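Local coordinates for protein lactococcal phage P2 ORF15 (Lactococcus phage p2, PDB 2WZP) that probably forms the central distal-tail (Dit) hub of the phage baseplate, linking the tail tube to the receptor-binding machinery, at residues T253-K258 with I266-D271; W218-E223 with V242-D247; V120-Q125 with T162-Y167. All coordinates share one frame; numbering follows the deposited sequence.

Along the chain contact 3 comes first, then contact 2, then contact 1, each closing before the next opens. Contacts 1 and 2 lie in the C-terminal domain with centres about 15 Å apart, and they touch: strands 240-246 and 251-257 follow one another and pair as neighbours in the four-stranded sheet. Contact 2 spans that sheet within its plane, whereas contact 1 joins it to the six-stranded sheet. Contact 3 sits farther off, its centre about 24 Å from that of contact 1 and 23 Å from that of contact 2, where the N-terminal sheet hands over to strand 165-173 of the six-stranded sheet. Contacts 1 and 2 sample the C-terminal core, contact 3 the inter-domain junction.

Contact 1: residues T253-K258 with I266-D271; sequences TAIVFK and ILINTD
I266 opens the contact by setting its CG2 methyl against the ring of F257, 4.0 Å from CE2. CG1 lies beside the backbone N (chi1 -62°), which leaves CG2 anti to that N and turned to the ring; the two side chains lie side by side but run opposite ways. The next residue, L267, turns its back on 253-258 and packs on M228 and T276 on the other face of its sheet, where an apolar side chain from a chain of another protein also reaches it. I268 returns to the interface. Its CG1 takes the place between the backbone N and the carbonyl carbon (chi1 63°), which swings CG2 over to F257: this methyl lies at the ring edge, near the ring plane, 3.8 Å from CE2. The same methyl is 4.3 Å from CG2 of I255, so one branch of I268 serves two partners. N269 instead closes an Asx turn, its OD1 accepting from the backbone N of D271 at 3.0 Å with the donor above the carbonyl plane. Between them T270 faces inward, and its CG2 meets CD1 of I255 at 4.0 Å. Its hydroxyl is engaged as well, since OG1 accepts from the backbone N of F227. F227 and Y277 pack on both I255 and I268, while Y277 and M292 also touch F257. The two strand segments run nearly antiparallel, at 149°, but their axes stay 10.2 Å apart; side chains alone bridge the gap. That is face-to-face packing of two sheets, the four-stranded one carrying 251-257 and the six-stranded one carrying 265-269, and it forms part of the hydrophobic core of a β-sandwich, consistent with a Dit C-terminal domain.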
loop_
_atom_site.group_PDB
_atom_site.type_symbol
_atom_site.label_atom_id
_atom_site.label_comp_id
_atom_site.label_asym_id
_atom_site.label_seq_id
_atom_site.Cartn_x
_atom_site.Cartn_y
_atom_site.Cartn_z
ATOM N N THR M 253 -32.172 -38.158 31.440
ATOM C CA THR M 253 -30.806 -38.611 31.762
ATOM C C THR M 253 -30.645 -38.822 33.280
ATOM O O THR M 253 -31.404 -38.239 34.076
ATOM C CB THR M 253 -29.701 -37.705 31.148
ATOM O OG1 THR M 253 -28.512 -38.475 31.006
ATOM C CG2 THR M 253 -29.385 -36.461 31.990
ATOM N N ALA M 254 -29.639 -39.640 33.668
ATOM C CA ALA M 254 -29.307 -39.960 35.062
ATOM C C ALA M 254 -27.920 -40.605 35.164
ATOM O O ALA M 254 -27.496 -41.339 34.265
ATOM C CB ALA M 254 -30.343 -40.908 35.640
ATOM N N ILE M 255 -27.227 -40.339 36.271
ATOM C CA ILE M 255 -25.913 -40.907 36.591
ATOM C C ILE M 255 -26.174 -41.721 37.861
ATOM O O ILE M 255 -26.305 -41.135 38.924
ATOM C CB ILE M 255 -24.846 -39.785 36.779
ATOM C CG1 ILE M 255 -24.755 -38.896 35.515
ATOM C CG2 ILE M 255 -23.485 -40.379 37.141
ATOM C CD1 ILE M 255 -24.302 -37.502 35.758
ATOM N N VAL M 256 -26.381 -43.055 37.713
ATOM C CA VAL M 256 -26.740 -43.998 38.785
ATOM C C VAL M 256 -25.707 -45.134 38.827
ATOM O O VAL M 256 -25.268 -45.608 37.774
ATOM C CB VAL M 256 -28.196 -44.543 38.602
ATOM C CG1 VAL M 256 -28.644 -45.375 39.792
ATOM C CG2 VAL M 256 -29.190 -43.421 38.359
ATOM N N PHE M 257 -25.372 -45.598 40.045
ATOM C CA PHE M 257 -24.388 -46.649 40.273
ATOM C C PHE M 257 -24.914 -47.754 41.174
ATOM O O PHE M 257 -25.662 -47.482 42.107
ATOM C CB PHE M 257 -23.149 -46.041 40.974
ATOM C CG PHE M 257 -22.536 -44.860 40.255
ATOM C CD1 PHE M 257 -21.625 -45.051 39.217
ATOM C CD2 PHE M 257 -22.874 -43.551 40.613
ATOM C CE1 PHE M 257 -21.076 -43.965 38.551
ATOM C CE2 PHE M 257 -22.312 -42.462 39.940
ATOM C CZ PHE M 257 -21.408 -42.680 38.931
ATOM N N LYS M 258 -24.417 -48.984 40.961
ATOM C CA LYS M 258 -24.675 -50.133 41.818
ATOM C C LYS M 258 -23.350 -50.804 42.143
ATOM O O LYS M 258 -22.847 -51.630 41.376
ATOM C CB LYS M 258 -25.717 -51.112 41.243
ATOM C CG LYS M 258 -26.115 -52.229 42.220
ATOM C CD LYS M 258 -26.626 -51.715 43.598
ATOM C CE LYS M 258 -26.808 -52.852 44.560
ATOM N NZ LYS M 258 -25.539 -53.236 45.233
ATOM N N ILE M 266 -19.525 -40.725 46.804
ATOM C CA ILE M 266 -19.183 -40.891 45.399
ATOM C C ILE M 266 -18.887 -39.518 44.824
ATOM O O ILE M 266 -19.670 -38.595 45.019
ATOM C CB ILE M 266 -20.371 -41.541 44.639
ATOM C CG1 ILE M 266 -20.697 -42.957 45.198
ATOM C CG2 ILE M 266 -20.126 -41.550 43.103
ATOM C CD1 ILE M 266 -22.112 -43.502 44.787
ATOM N N LEU M 267 -17.795 -39.381 44.082
ATOM C CA LEU M 267 -17.449 -38.125 43.423
ATOM C C LEU M 267 -17.728 -38.248 41.933
ATOM O O LEU M 267 -17.311 -39.213 41.294
ATOM C CB LEU M 267 -15.988 -37.725 43.705
ATOM C CG LEU M 267 -15.526 -36.351 43.190
ATOM C CD1 LEU M 267 -14.474 -35.759 44.100
ATOM C CD2 LEU M 267 -14.966 -36.451 41.810
ATOM N N ILE M 268 -18.466 -37.285 41.398
ATOM C CA ILE M 268 -18.802 -37.219 39.970
ATOM C C ILE M 268 -18.324 -35.903 39.360
ATOM O O ILE M 268 -18.318 -34.891 40.051
ATOM C CB ILE M 268 -20.280 -37.560 39.613
ATOM C CG1 ILE M 268 -21.273 -36.570 40.242
ATOM C CG2 ILE M 268 -20.632 -39.019 39.994
ATOM C CD1 ILE M 268 -22.718 -36.688 39.748
ATOM N N ASN M 269 -17.888 -35.930 38.081
ATOM C CA ASN M 269 -17.496 -34.734 37.353
ATOM C C ASN M 269 -17.765 -34.932 35.892
ATOM O O ASN M 269 -17.125 -35.770 35.258
ATOM C CB ASN M 269 -16.050 -34.333 37.610
ATOM C CG ASN M 269 -15.752 -32.936 37.145
ATOM O OD1 ASN M 269 -16.466 -32.319 36.308
ATOM N ND2 ASN M 269 -14.662 -32.426 37.648
ATOM N N THR M 270 -18.733 -34.174 35.354
ATOM C CA THR M 270 -19.157 -34.292 33.947
ATOM C C THR M 270 -18.302 -33.473 32.961
ATOM O O THR M 270 -18.584 -33.471 31.758
ATOM C CB THR M 270 -20.638 -34.010 33.800
ATOM O OG1 THR M 270 -20.885 -32.653 34.132
ATOM C CG2 THR M 270 -21.498 -34.911 34.655
ATOM N N ASP M 271 -17.264 -32.773 33.473
ATOM C CA ASP M 271 -16.331 -31.988 32.657
ATOM C C ASP M 271 -15.718 -32.935 31.623
ATOM O O ASP M 271 -15.070 -33.891 32.017
ATOM C CB ASP M 271 -15.236 -31.386 33.561
ATOM C CG ASP M 271 -14.144 -30.566 32.901
ATOM O OD1 ASP M 271 -13.985 -30.661 31.655
ATOM O OD2 ASP M 271 -13.393 -29.893 33.631
#

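Contact 2: residues W218-E223 with V242-D247; sequences WDIKEE and VRFLDD
F244 turns one edge of its ring toward W218 and I220 together. CZ3 of W218 lies in the plane of the phenyl ring, 4.0 Å from CE1. Beside it the CD1 methyl of I220 comes to the same edge, 3.7 Å from CD1 of F244, the isoleucine lying roughly perpendicular to the phenylalanine side chain. W218 and I220 also hold each other: CG1 of the isoleucine lies over the pyrrole side of the indole, 3.4 Å above its plane. The indole reaches this place because its CG stands anti to the backbone N (chi1 -177°). The backbones do not pair here, since strand 305-310 runs between 218-220 and 240-246 and hydrogen-bonds to both. The contact therefore joins second neighbours across the four-stranded antiparallel sheet, on the face that looks into the β-sandwich. M307 of the middle strand touches both W218 and F244, I302 packs on I220 and F244, and I319 of the facing six-stranded sheet meets W218. Farther out several charged side chains are paired. K221 NZ bridges to D219 OD1 at 2.7 Å, meeting it on the syn side though out of the carboxylate plane. R243 makes salt bridges to E251 and E308, and CD2 of L245 rests over one face of its guanidinium group, 3.6 Å above the plane.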
loop_
_atom_site.group_PDB
_atom_site.type_symbol
_atom_site.label_atom_id
_atom_site.label_comp_id
_atom_site.label_asym_id
_atom_site.label_seq_id
_atom_site.Cartn_x
_atom_site.Cartn_y
_atom_site.Cartn_z
ATOM N N TRP M 218 -32.351 -29.690 42.576
ATOM C CA TRP M 218 -31.736 -28.627 41.813
ATOM C C TRP M 218 -32.793 -28.144 40.848
ATOM O O TRP M 218 -33.300 -28.926 40.050
ATOM C CB TRP M 218 -30.523 -29.169 41.043
ATOM C CG TRP M 218 -29.737 -28.160 40.262
ATOM C CD1 TRP M 218 -29.883 -26.800 40.270
ATOM C CD2 TRP M 218 -28.643 -28.441 39.373
ATOM N NE1 TRP M 218 -28.979 -26.223 39.408
ATOM C CE2 TRP M 218 -28.203 -27.208 38.848
ATOM C CE3 TRP M 218 -28.000 -29.625 38.955
ATOM C CZ2 TRP M 218 -27.163 -27.126 37.912
ATOM C CZ3 TRP M 218 -26.947 -29.538 38.048
ATOM C CH2 TRP M 218 -26.544 -28.303 37.533
ATOM N N ASP M 219 -33.142 -26.862 40.939
ATOM C CA ASP M 219 -34.101 -26.233 40.038
ATOM C C ASP M 219 -33.266 -25.600 38.922
ATOM O O ASP M 219 -32.603 -24.567 39.120
ATOM C CB ASP M 219 -34.970 -25.220 40.795
ATOM C CG ASP M 219 -35.953 -24.460 39.938
ATOM O OD1 ASP M 219 -36.556 -25.078 39.022
ATOM O OD2 ASP M 219 -36.142 -23.256 40.192
ATOM N N ILE M 220 -33.198 -26.311 37.788
ATOM C CA ILE M 220 -32.366 -25.913 36.668
ATOM C C ILE M 220 -33.099 -24.918 35.792
ATOM O O ILE M 220 -34.121 -25.259 35.192
ATOM C CB ILE M 220 -31.807 -27.145 35.922
ATOM C CG1 ILE M 220 -31.088 -28.087 36.905
ATOM C CG2 ILE M 220 -30.876 -26.725 34.760
ATOM C CD1 ILE M 220 -31.211 -29.528 36.579
ATOM N N LYS M 221 -32.595 -23.667 35.756
ATOM C CA LYS M 221 -33.185 -22.565 34.998
ATOM C C LYS M 221 -32.216 -22.018 33.954
ATOM O O LYS M 221 -32.646 -21.321 33.034
ATOM C CB LYS M 221 -33.657 -21.430 35.938
ATOM C CG LYS M 221 -34.393 -21.872 37.210
ATOM C CD LYS M 221 -35.838 -21.341 37.377
ATOM C CE LYS M 221 -36.930 -22.055 36.583
ATOM N NZ LYS M 221 -37.023 -23.523 36.810
ATOM N N GLU M 222 -30.910 -22.315 34.089
ATOM C CA GLU M 222 -29.862 -21.759 33.214
ATOM C C GLU M 222 -29.003 -22.802 32.530
ATOM O O GLU M 222 -29.027 -23.975 32.905
ATOM C CB GLU M 222 -28.945 -20.829 34.033
ATOM C CG GLU M 222 -29.673 -19.847 34.950
ATOM C CD GLU M 222 -30.094 -18.493 34.397
ATOM O OE1 GLU M 222 -30.403 -18.384 33.186
ATOM O OE2 GLU M 222 -30.099 -17.518 35.189
ATOM N N GLU M 223 -28.189 -22.354 31.534
ATOM C CA GLU M 223 -27.210 -23.190 30.828
ATOM C C GLU M 223 -25.999 -23.428 31.745
ATOM O O GLU M 223 -25.616 -22.529 32.514
ATOM C CB GLU M 223 -26.714 -22.473 29.590
ATOM C CG GLU M 223 -27.368 -22.945 28.320
ATOM C CD GLU M 223 -26.651 -22.384 27.110
ATOM O OE1 GLU M 223 -26.926 -21.217 26.753
ATOM O OE2 GLU M 223 -25.766 -23.082 26.567
ATOM N N VAL M 242 -28.098 -39.602 40.813
ATOM C CA VAL M 242 -28.974 -38.458 40.545
ATOM C C VAL M 242 -29.703 -38.641 39.214
ATOM O O VAL M 242 -29.159 -39.259 38.301
ATOM C CB VAL M 242 -28.185 -37.111 40.545
ATOM C CG1 VAL M 242 -27.650 -36.774 41.936
ATOM C CG2 VAL M 242 -27.052 -37.106 39.506
ATOM N N ARG M 243 -30.919 -38.080 39.094
ATOM C CA ARG M 243 -31.677 -38.080 37.836
ATOM C C ARG M 243 -32.101 -36.682 37.429
ATOM O O ARG M 243 -32.281 -35.814 38.291
ATOM C CB ARG M 243 -32.854 -39.051 37.836
ATOM C CG ARG M 243 -34.034 -38.657 38.702
ATOM C CD ARG M 243 -35.017 -39.784 38.641
ATOM N NE ARG M 243 -36.318 -39.405 39.167
ATOM C CZ ARG M 243 -37.472 -39.656 38.572
ATOM N NH1 ARG M 243 -37.502 -40.283 37.401
ATOM N NH2 ARG M 243 -38.608 -39.291 39.140
ATOM N N PHE M 244 -32.258 -36.465 36.115
ATOM C CA PHE M 244 -32.608 -35.171 35.560
ATOM C C PHE M 244 -33.917 -35.291 34.857
ATOM O O PHE M 244 -34.116 -36.211 34.067
ATOM C CB PHE M 244 -31.515 -34.675 34.595
ATOM C CG PHE M 244 -30.241 -34.265 35.296
ATOM C CD1 PHE M 244 -30.031 -32.943 35.668
ATOM C CD2 PHE M 244 -29.260 -35.205 35.599
ATOM C CE1 PHE M 244 -28.870 -32.572 36.346
ATOM C CE2 PHE M 244 -28.111 -34.837 36.297
ATOM C CZ PHE M 244 -27.922 -33.523 36.668
ATOM N N LEU M 245 -34.806 -34.341 35.134
ATOM C CA LEU M 245 -36.148 -34.263 34.579
ATOM C C LEU M 245 -36.310 -32.981 33.776
ATOM O O LEU M 245 -35.840 -31.929 34.205
ATOM C CB LEU M 245 -37.188 -34.278 35.723
ATOM C CG LEU M 245 -37.011 -35.255 36.905
ATOM C CD1 LEU M 245 -38.055 -34.990 37.926
ATOM C CD2 LEU M 245 -37.177 -36.710 36.481
ATOM N N ASP M 246 -37.009 -33.057 32.637
ATOM C CA ASP M 246 -37.291 -31.897 31.787
ATOM C C ASP M 246 -38.415 -31.026 32.382
ATOM O O ASP M 246 -38.950 -31.354 33.448
ATOM C CB ASP M 246 -37.598 -32.329 30.336
ATOM C CG ASP M 246 -38.847 -33.183 30.122
ATOM O OD1 ASP M 246 -39.025 -33.702 28.993
ATOM O OD2 ASP M 246 -39.669 -33.298 31.069
ATOM N N ASP M 247 -38.768 -29.919 31.702
ATOM C CA ASP M 247 -39.802 -28.989 32.160
ATOM C C ASP M 247 -41.185 -29.606 32.395
ATOM O O ASP M 247 -41.910 -29.120 33.266
ATOM C CB ASP M 247 -39.856 -27.708 31.320
ATOM C CG ASP M 247 -39.945 -27.901 29.820
ATOM O OD1 ASP M 247 -39.497 -26.995 29.081
ATOM O OD2 ASP M 247 -40.393 -28.990 29.380
#

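Contact 3: residues V120-Q125 with T162-Y167; sequences VTLEYQ and TKWYTY
W164 reaches Y124 with the far end of its indole, CH2 coming 3.4 Å from CD2 of the tyrosine. The two rings are tilted 34° to each other with centroids 5.2 Å apart, so they meet obliquely. Y124 extends away from its own backbone N (chi1 176°), which brings the phenol aslant across the benzo end of the indole, and the tyrosine's CB touches the same end. L122 arrives from another direction, its CD2 near the indole plane, 4.5 Å from CH2. Within its own segment W164 has CG of K163 over one face, 3.7 Å above the plane. The Y124 hydroxyl is bound to K142 of the second subunit, tying this cluster to the assembly. Y165 works differently: its OH stands 3.5 Å from CG2 of T121, yet the polar tie runs through a third residue, because both Y165 OH and T121 OG1 hydrogen-bond to OD1 of D134. The carbonyl of T162 lies in plane at the edge of the Y165 ring, and K320 makes a cation-pi contact with that ring. W164 and Y165 together face Y132 in a G1 β bulge, where the chain turns a corner. Strand 120-125 lies between 32-36 and 130-140 in the seven-stranded N-terminal sheet; strand 153-163 leads through the corner into 165-173, which pairs with 312-322 in the six-stranded sheet of the C-terminal domain.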
loop_
_atom_site.group_PDB
_atom_site.type_symbol
_atom_site.label_atom_id
_atom_site.label_comp_id
_atom_site.label_asym_id
_atom_site.label_seq_id
_atom_site.Cartn_x
_atom_site.Cartn_y
_atom_site.Cartn_z
ATOM N N VAL M 120 -4.832 -23.039 31.894
ATOM C CA VAL M 120 -4.719 -21.868 32.736
ATOM C C VAL M 120 -6.106 -21.161 32.665
ATOM O O VAL M 120 -6.898 -21.417 31.733
ATOM C CB VAL M 120 -3.498 -21.076 32.179
ATOM C CG1 VAL M 120 -3.842 -19.708 31.595
ATOM C CG2 VAL M 120 -2.387 -20.994 33.190
ATOM N N THR M 121 -6.432 -20.346 33.682
ATOM C CA THR M 121 -7.732 -19.662 33.739
ATOM C C THR M 121 -7.595 -18.148 33.724
ATOM O O THR M 121 -6.939 -17.566 34.601
ATOM C CB THR M 121 -8.539 -20.144 34.974
ATOM O OG1 THR M 121 -8.810 -21.531 34.836
ATOM C CG2 THR M 121 -9.846 -19.420 35.131
ATOM N N LEU M 122 -8.254 -17.514 32.758
ATOM C CA LEU M 122 -8.311 -16.062 32.684
ATOM C C LEU M 122 -9.545 -15.568 33.467
ATOM O O LEU M 122 -10.659 -16.053 33.264
ATOM C CB LEU M 122 -8.368 -15.589 31.215
ATOM C CG LEU M 122 -8.574 -14.088 30.955
ATOM C CD1 LEU M 122 -7.266 -13.316 31.139
ATOM C CD2 LEU M 122 -9.124 -13.880 29.567
ATOM N N GLU M 123 -9.320 -14.634 34.380
ATOM C CA GLU M 123 -10.374 -13.977 35.139
ATOM C C GLU M 123 -10.646 -12.642 34.428
ATOM O O GLU M 123 -9.723 -11.913 34.103
ATOM C CB GLU M 123 -9.932 -13.766 36.583
ATOM C CG GLU M 123 -10.965 -13.069 37.436
ATOM C CD GLU M 123 -10.540 -12.843 38.870
ATOM O OE1 GLU M 123 -9.789 -13.682 39.421
ATOM O OE2 GLU M 123 -10.974 -11.822 39.449
ATOM N N TYR M 124 -11.894 -12.365 34.129
ATOM C CA TYR M 124 -12.333 -11.158 33.428
ATOM C C TYR M 124 -13.342 -10.481 34.354
ATOM O O TYR M 124 -14.440 -11.001 34.581
ATOM C CB TYR M 124 -12.964 -11.554 32.079
ATOM C CG TYR M 124 -13.564 -10.455 31.228
ATOM C CD1 TYR M 124 -13.057 -9.158 31.261
ATOM C CD2 TYR M 124 -14.563 -10.738 30.300
ATOM C CE1 TYR M 124 -13.552 -8.164 30.414
ATOM C CE2 TYR M 124 -15.039 -9.763 29.423
ATOM C CZ TYR M 124 -14.539 -8.473 29.489
ATOM O OH TYR M 124 -15.014 -7.523 28.614
ATOM N N GLN M 125 -12.914 -9.371 34.961
ATOM C CA GLN M 125 -13.723 -8.641 35.925
ATOM C C GLN M 125 -13.997 -7.201 35.532
ATOM O O GLN M 125 -13.080 -6.468 35.161
ATOM C CB GLN M 125 -13.095 -8.694 37.327
ATOM C CG GLN M 125 -14.074 -8.212 38.374
ATOM C CD GLN M 125 -13.494 -8.055 39.735
ATOM O OE1 GLN M 125 -12.294 -7.814 39.922
ATOM N NE2 GLN M 125 -14.364 -8.160 40.720
ATOM N N THR M 162 -13.210 -23.379 27.784
ATOM C CA THR M 162 -14.482 -23.042 28.425
ATOM C C THR M 162 -14.572 -21.551 28.513
ATOM O O THR M 162 -13.904 -20.967 29.328
ATOM C CB THR M 162 -14.548 -23.765 29.771
ATOM O OG1 THR M 162 -14.603 -25.167 29.519
ATOM C CG2 THR M 162 -15.756 -23.420 30.529
ATOM N N LYS M 163 -15.319 -20.923 27.618
ATOM C CA LYS M 163 -15.379 -19.478 27.639
ATOM C C LYS M 163 -16.618 -18.894 28.250
ATOM O O LYS M 163 -17.712 -19.021 27.738
ATOM C CB LYS M 163 -15.129 -18.868 26.275
ATOM C CG LYS M 163 -14.892 -17.408 26.333
ATOM C CD LYS M 163 -14.807 -16.876 24.973
ATOM C CE LYS M 163 -15.273 -15.485 24.896
ATOM N NZ LYS M 163 -15.672 -15.212 23.524
ATOM N N TRP M 164 -16.342 -18.235 29.365
ATOM C CA TRP M 164 -17.237 -17.559 30.269
ATOM C C TRP M 164 -18.011 -18.512 31.171
ATOM O O TRP M 164 -18.915 -19.194 30.768
ATOM C CB TRP M 164 -18.089 -16.529 29.571
ATOM C CG TRP M 164 -17.323 -15.476 28.825
ATOM C CD1 TRP M 164 -17.761 -14.783 27.767
ATOM C CD2 TRP M 164 -15.991 -15.028 29.063
ATOM N NE1 TRP M 164 -16.815 -13.927 27.332
ATOM C CE2 TRP M 164 -15.711 -14.059 28.113
ATOM C CE3 TRP M 164 -15.009 -15.358 29.986
ATOM C CZ2 TRP M 164 -14.499 -13.413 28.054
ATOM C CZ3 TRP M 164 -13.818 -14.717 29.927
ATOM C CH2 TRP M 164 -13.566 -13.760 28.969
ATOM N N TYR M 165 -17.515 -18.624 32.392
ATOM C CA TYR M 165 -18.126 -19.423 33.417
ATOM C C TYR M 165 -17.914 -18.767 34.763
ATOM O O TYR M 165 -17.107 -17.848 34.903
ATOM C CB TYR M 165 -17.608 -20.882 33.393
ATOM C CG TYR M 165 -16.215 -21.121 33.935
ATOM C CD1 TYR M 165 -16.000 -21.337 35.296
ATOM C CD2 TYR M 165 -15.118 -21.171 33.086
ATOM C CE1 TYR M 165 -14.726 -21.584 35.793
ATOM C CE2 TYR M 165 -13.839 -21.410 33.571
ATOM C CZ TYR M 165 -13.646 -21.634 34.921
ATOM O OH TYR M 165 -12.367 -21.848 35.390
ATOM N N THR M 166 -18.680 -19.239 35.736
ATOM C CA THR M 166 -18.648 -18.918 37.147
ATOM C C THR M 166 -18.970 -20.216 37.826
ATOM O O THR M 166 -19.526 -21.129 37.195
ATOM C CB THR M 166 -19.657 -17.820 37.568
ATOM O OG1 THR M 166 -20.983 -18.217 37.263
ATOM C CG2 THR M 166 -19.356 -16.470 36.969
ATOM N N TYR M 167 -18.634 -20.305 39.110
ATOM C CA TYR M 167 -18.952 -21.492 39.873
ATOM C C TYR M 167 -20.085 -21.183 40.778
ATOM O O TYR M 167 -20.187 -20.078 41.326
ATOM C CB TYR M 167 -17.746 -22.001 40.670
ATOM C CG TYR M 167 -16.751 -22.813 39.867
ATOM C CD1 TYR M 167 -17.120 -24.023 39.282
ATOM C CD2 TYR M 167 -15.416 -22.415 39.763
ATOM C CE1 TYR M 167 -16.209 -24.775 38.541
ATOM C CE2 TYR M 167 -14.483 -23.188 39.071
ATOM C CZ TYR M 167 -14.891 -24.360 38.446
ATOM O OH TYR M 167 -13.997 -25.150 37.777
#